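Local structure of beta sliding clamp (Borrelia burgdorferi, 6DJ8) at residues 194-199 with 203-208; 183-186 with 192-195. The protein probably encircles DNA as a ring-shaped head-to-tail homodimer, tethering DNA polymerases and other proteins to it and making synthesis processive. One frame throughout, in Å; residues are numbered along the deposited sequence.

Contact 1 (194-199 with 203-208); sequences LLVSTN and MSICKT
Ser197 O is gripped by two groups of strand 203-208: Ser204 N donates to it in the carbonyl plane at 2.9 Å, while Met203 CA brings in a CA-H...O contact of 3.1 Å. In return, Ser204 O takes the N-H of Ser197 and the CA-H of Val196. These bonds zip up an antiparallel beta hairpin of the central domain, formed by strands 192-198 and 202-211. Leu195 and Cys206 make the next hydrogen-bonded pair, Leu195 N reaching Cys206 O at 2.9 Å along a nearly straight 178° line.

Val196 and Ile205, a non-hydrogen-bonded pair, lie side by side and point the same way, with Val196 CG2 4.1 Å from Ile205 CG1. On the same face, Met203 extends as far as SD (chi1 165°, chi2 -178°) and then bends at chi3, which carries CE back to 3.7 Å from Thr198 CB; SD sits 4.1 Å from Val196 CG1. Thr198 and Met203 also pack on an apolar side chain of the bound peptide, consistent with the protein-binding groove known in this family. Thr198 OG1 bonds to Arg202 O.

The serines occupy the other face, where Ser197 OG reaches Ile167 O, and Ser204 OG meets His385 ND1 and Arg166 O. Between them, Ser197 OG rests 3.8 Å from Ser204 CB.

Contact 2 (183-186 with 192-195); sequences VYFS and KLLL
The Phe185 ring carries the Leu195 side chain over one face and Leu193 at its edge. Leu195 CG stands over the face as a CH-pi contact, 4.1 Å from the Phe185 ring centroid and 21° off the normal, offset toward the rim. Both Leu195 methyls reach the ring as well, Leu195 CD2 lying 3.8 Å from Phe185 CZ. In both residues CG is anti to the carbonyl carbon (chi1 -73° for Phe185, -77° for Leu195), which sets the two side chains side by side and pointing the same way. Leu193 CD1 comes in near the ring plane, 4.2 Å from Phe185 CD2, and Phe242 adds an edge-to-face aromatic contact. Val183 CG1 extends the apolar patch by meeting Leu195 CD2 at 4.0 Å, and both Val183 and Leu195 pack on helix 157-167.

The backbones are tied through Ser186 and Leu194. Ser186 N gives a bond to Leu194 O at 2.8 Å, lying in the carbonyl plane. The return bond, Leu194 N to Ser186 O, is 2.7 Å long, but its donor stands well above the carbonyl plane. Leu193 CD1 touches the same Ser186 O at 3.3 Å. On the face away from the phenylalanine, Ser186 CB packs on Leu194 CD2 at 3.9 Å. Tyr184 stacks its ring on Tyr265, and its OH is hydrogen-bonded to Asn217 OD1.

Phe185 with Leu195 is a non-hydrogen-bonded pair and Ser186 with Leu194 a hydrogen-bonded one, the alternation of an antiparallel beta hairpin; here it joins strands 182-187 and 192-198 within a sheet whose Phe185-Leu195 face is backed by a helix, as in the beta processivity factors of bacterial DNA polymerase III, whose helices line the DNA channel and whose sheets lie outside.

In the fold
Contacts 1 and 2 share strand 192-198, which lies between 182-187 and 202-211, so the two hairpins form a continuous three-stranded meander of the central domain; its antiparallel sheet continues from 202-211 through 383-387 into the C-terminal domain. Their centres are about 7 Å apart. Contact 1 is almost wholly buried, whereas contact 2 also takes in partly exposed residues such as Tyr184 and Ser186. Leu195 serves both, bonding through its backbone in contact 1 and covering an aromatic ring in contact 2. Contact 1 relies more on paired backbone bonds and has side chains at the bound peptide; contact 2 adds aromatic packing. Thr208 OG1 probably bonds to Leu193 O, further tying the two together.

Contact 1 (194-199 with 203-208)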
loop_
_atom_site.group_PDB
_atom_site.type_symbol
_atom_site.label_atom_id
_atom_site.label_comp_id
_atom_site.label_asym_id
_atom_site.label_seq_id
_atom_site.Cartn_x
_atom_site.Cartn_y
_atom_site.Cartn_z
ATOM N N LEU A 194 -14.052 28.838 -19.616
ATOM C CA LEU A 194 -14.837 27.761 -19.046
ATOM C C LEU A 194 -14.205 26.412 -19.377
ATOM O O LEU A 194 -13.760 26.180 -20.505
ATOM C CB LEU A 194 -16.271 27.873 -19.576
ATOM C CG LEU A 194 -17.281 26.754 -19.442
ATOM C CD1 LEU A 194 -18.657 27.346 -19.317
ATOM C CD2 LEU A 194 -17.178 25.950 -20.710
ATOM N N LEU A 195 -14.175 25.526 -18.385
ATOM C CA LEU A 195 -13.672 24.168 -18.542
ATOM C C LEU A 195 -14.802 23.167 -18.336
ATOM O O LEU A 195 -15.616 23.317 -17.421
ATOM C CB LEU A 195 -12.535 23.877 -17.558
ATOM C CG LEU A 195 -11.172 24.465 -17.919
ATOM C CD1 LEU A 195 -11.120 25.980 -17.735
ATOM C CD2 LEU A 195 -10.073 23.783 -17.145
ATOM N N VAL A 196 -14.845 22.147 -19.186
ATOM C CA VAL A 196 -15.854 21.090 -19.111
ATOM C C VAL A 196 -15.145 19.751 -19.263
ATOM O O VAL A 196 -14.214 19.629 -20.064
ATOM C CB VAL A 196 -16.922 21.256 -20.208
ATOM C CG1 VAL A 196 -17.904 20.080 -20.200
ATOM C CG2 VAL A 196 -17.659 22.580 -20.032
ATOM N N SER A 197 -15.578 18.746 -18.501
ATOM C CA SER A 197 -15.107 17.392 -18.742
ATOM C C SER A 197 -16.231 16.407 -18.478
ATOM O O SER A 197 -17.075 16.626 -17.605
ATOM C CB SER A 197 -13.900 17.031 -17.863
ATOM O OG SER A 197 -14.233 17.159 -16.493
ATOM N N THR A 198 -16.207 15.291 -19.206
ATOM C CA THR A 198 -17.235 14.280 -19.018
ATOM C C THR A 198 -16.746 12.959 -19.578
ATOM O O THR A 198 -15.886 12.915 -20.459
ATOM C CB THR A 198 -18.534 14.670 -19.723
ATOM O OG1 THR A 198 -19.550 13.689 -19.460
ATOM C CG2 THR A 198 -18.281 14.720 -21.232
ATOM N N ASN A 199 -17.343 11.884 -19.077
ATOM C CA ASN A 199 -17.140 10.552 -19.623
ATOM C C ASN A 199 -18.415 10.028 -20.259
ATOM O O ASN A 199 -18.535 8.823 -20.490
ATOM C CB ASN A 199 -16.637 9.592 -18.538
ATOM C CG ASN A 199 -17.728 9.171 -17.578
ATOM O OD1 ASN A 199 -18.780 9.828 -17.469
ATOM N ND2 ASN A 199 -17.505 8.051 -16.893
ATOM N N MET A 203 -20.242 14.657 -15.368
ATOM C CA MET A 203 -19.656 15.809 -16.029
ATOM C C MET A 203 -19.375 16.912 -15.020
ATOM O O MET A 203 -20.215 17.209 -14.164
ATOM C CB MET A 203 -20.598 16.353 -17.134
ATOM C CG MET A 203 -20.212 17.759 -17.615
ATOM S SD MET A 203 -21.366 18.432 -18.875
ATOM C CE MET A 203 -21.095 17.300 -20.203
ATOM N N SER A 204 -18.207 17.537 -15.151
ATOM C CA SER A 204 -17.841 18.725 -14.389
ATOM C C SER A 204 -17.801 19.958 -15.299
ATOM O O SER A 204 -17.365 19.883 -16.454
ATOM C CB SER A 204 -16.496 18.517 -13.694
ATOM O OG SER A 204 -16.626 17.639 -12.559
ATOM N N ILE A 205 -18.287 21.082 -14.777
ATOM C CA ILE A 205 -18.271 22.379 -15.450
ATOM C C ILE A 205 -17.724 23.411 -14.476
ATOM O O ILE A 205 -18.331 23.653 -13.425
ATOM C CB ILE A 205 -19.676 22.796 -15.922
ATOM C CG1 ILE A 205 -20.226 21.770 -16.906
ATOM C CG2 ILE A 205 -19.631 24.180 -16.558
ATOM C CD1 ILE A 205 -21.699 21.679 -16.909
ATOM N N CYS A 206 -16.610 24.046 -14.835
ATOM C CA CYS A 206 -15.965 25.060 -14.004
ATOM C C CYS A 206 -15.878 26.347 -14.807
ATOM O O CYS A 206 -15.150 26.409 -15.803
ATOM C CB CYS A 206 -14.556 24.650 -13.592
ATOM S SG CYS A 206 -14.489 23.403 -12.359
ATOM N N LYS A 207 -16.607 27.363 -14.375
ATOM C CA LYS A 207 -16.501 28.689 -14.960
ATOM C C LYS A 207 -15.454 29.464 -14.173
ATOM O O LYS A 207 -15.495 29.484 -12.938
ATOM C CB LYS A 207 -17.860 29.394 -14.909
ATOM N N THR A 208 -14.545 30.133 -14.878
ATOM C CA THR A 208 -13.552 30.957 -14.209
ATOM C C THR A 208 -14.020 32.396 -14.225
ATOM O O THR A 208 -15.093 32.722 -14.735
ATOM C CB THR A 208 -12.181 30.870 -14.878
ATOM O OG1 THR A 208 -12.240 31.519 -16.160
ATOM C CG2 THR A 208 -11.742 29.429 -15.033
#

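Contact 2 (183-186 with 192-195)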
loop_
_atom_site.group_PDB
_atom_site.type_symbol
_atom_site.label_atom_id
_atom_site.label_comp_id
_atom_site.label_asym_id
_atom_site.label_seq_id
_atom_site.Cartn_x
_atom_site.Cartn_y
_atom_site.Cartn_z
ATOM N N VAL A 183 -10.031 17.582 -21.734
ATOM C CA VAL A 183 -10.658 18.682 -21.015
ATOM C C VAL A 183 -10.976 19.747 -22.053
ATOM O O VAL A 183 -10.105 20.117 -22.846
ATOM C CB VAL A 183 -9.729 19.230 -19.925
ATOM C CG1 VAL A 183 -10.357 20.430 -19.261
ATOM C CG2 VAL A 183 -9.412 18.127 -18.901
ATOM N N TYR A 184 -12.234 20.197 -22.092
ATOM C CA TYR A 184 -12.686 21.147 -23.105
ATOM C C TYR A 184 -12.583 22.574 -22.569
ATOM O O TYR A 184 -13.149 22.895 -21.517
ATOM C CB TYR A 184 -14.120 20.818 -23.538
ATOM C CG TYR A 184 -14.701 21.735 -24.593
ATOM C CD1 TYR A 184 -13.987 22.040 -25.745
ATOM C CD2 TYR A 184 -15.992 22.256 -24.458
ATOM C CE1 TYR A 184 -14.528 22.874 -26.738
ATOM C CE2 TYR A 184 -16.540 23.087 -25.434
ATOM C CZ TYR A 184 -15.797 23.394 -26.574
ATOM O OH TYR A 184 -16.324 24.201 -27.553
ATOM N N PHE A 185 -11.850 23.418 -23.284
ATOM C CA PHE A 185 -11.742 24.836 -22.969
ATOM C C PHE A 185 -12.662 25.645 -23.875
ATOM O O PHE A 185 -12.540 25.581 -25.102
ATOM C CB PHE A 185 -10.309 25.325 -23.147
ATOM C CG PHE A 185 -9.379 24.850 -22.073
ATOM C CD1 PHE A 185 -8.958 23.529 -22.041
ATOM C CD2 PHE A 185 -8.961 25.715 -21.073
ATOM C CE1 PHE A 185 -8.096 23.091 -21.029
ATOM C CE2 PHE A 185 -8.118 25.279 -20.068
ATOM C CZ PHE A 185 -7.679 23.967 -20.053
ATOM N N SER A 186 -13.533 26.441 -23.272
ATOM C CA SER A 186 -14.459 27.275 -24.037
ATOM C C SER A 186 -14.661 28.586 -23.281
ATOM O O SER A 186 -13.998 28.848 -22.271
ATOM C CB SER A 186 -15.775 26.523 -24.276
ATOM O OG SER A 186 -16.403 26.966 -25.457
ATOM N N LYS A 192 -16.245 34.511 -20.434
ATOM C CA LYS A 192 -15.424 33.974 -19.356
ATOM C C LYS A 192 -14.929 32.580 -19.710
ATOM O O LYS A 192 -15.677 31.741 -20.221
ATOM C CB LYS A 192 -16.206 33.915 -18.042
ATOM C CG LYS A 192 -16.794 35.242 -17.594
ATOM C CD LYS A 192 -15.746 36.111 -16.935
ATOM C CE LYS A 192 -16.385 37.318 -16.270
ATOM N NZ LYS A 192 -17.376 36.928 -15.227
ATOM N N LEU A 193 -13.664 32.336 -19.417
ATOM C CA LEU A 193 -13.073 31.047 -19.718
ATOM C C LEU A 193 -13.764 29.934 -18.930
ATOM O O LEU A 193 -13.977 30.036 -17.718
ATOM C CB LEU A 193 -11.588 31.085 -19.398
ATOM C CG LEU A 193 -10.905 29.753 -19.628
ATOM C CD1 LEU A 193 -10.909 29.440 -21.121
ATOM C CD2 LEU A 193 -9.496 29.828 -19.087
ATOM N N LEU A 194 -14.052 28.838 -19.616
ATOM C CA LEU A 194 -14.837 27.761 -19.046
ATOM C C LEU A 194 -14.205 26.412 -19.377
ATOM O O LEU A 194 -13.760 26.180 -20.505
ATOM C CB LEU A 194 -16.271 27.873 -19.576
ATOM C CG LEU A 194 -17.281 26.754 -19.442
ATOM C CD1 LEU A 194 -18.657 27.346 -19.317
ATOM C CD2 LEU A 194 -17.178 25.950 -20.710
ATOM N N LEU A 195 -14.175 25.526 -18.385
ATOM C CA LEU A 195 -13.672 24.168 -18.542
ATOM C C LEU A 195 -14.802 23.167 -18.336
ATOM O O LEU A 195 -15.616 23.317 -17.421
ATOM C CB LEU A 195 -12.535 23.877 -17.558
ATOM C CG LEU A 195 -11.172 24.465 -17.919
ATOM C CD1 LEU A 195 -11.120 25.980 -17.735
ATOM C CD2 LEU A 195 -10.073 23.783 -17.145
#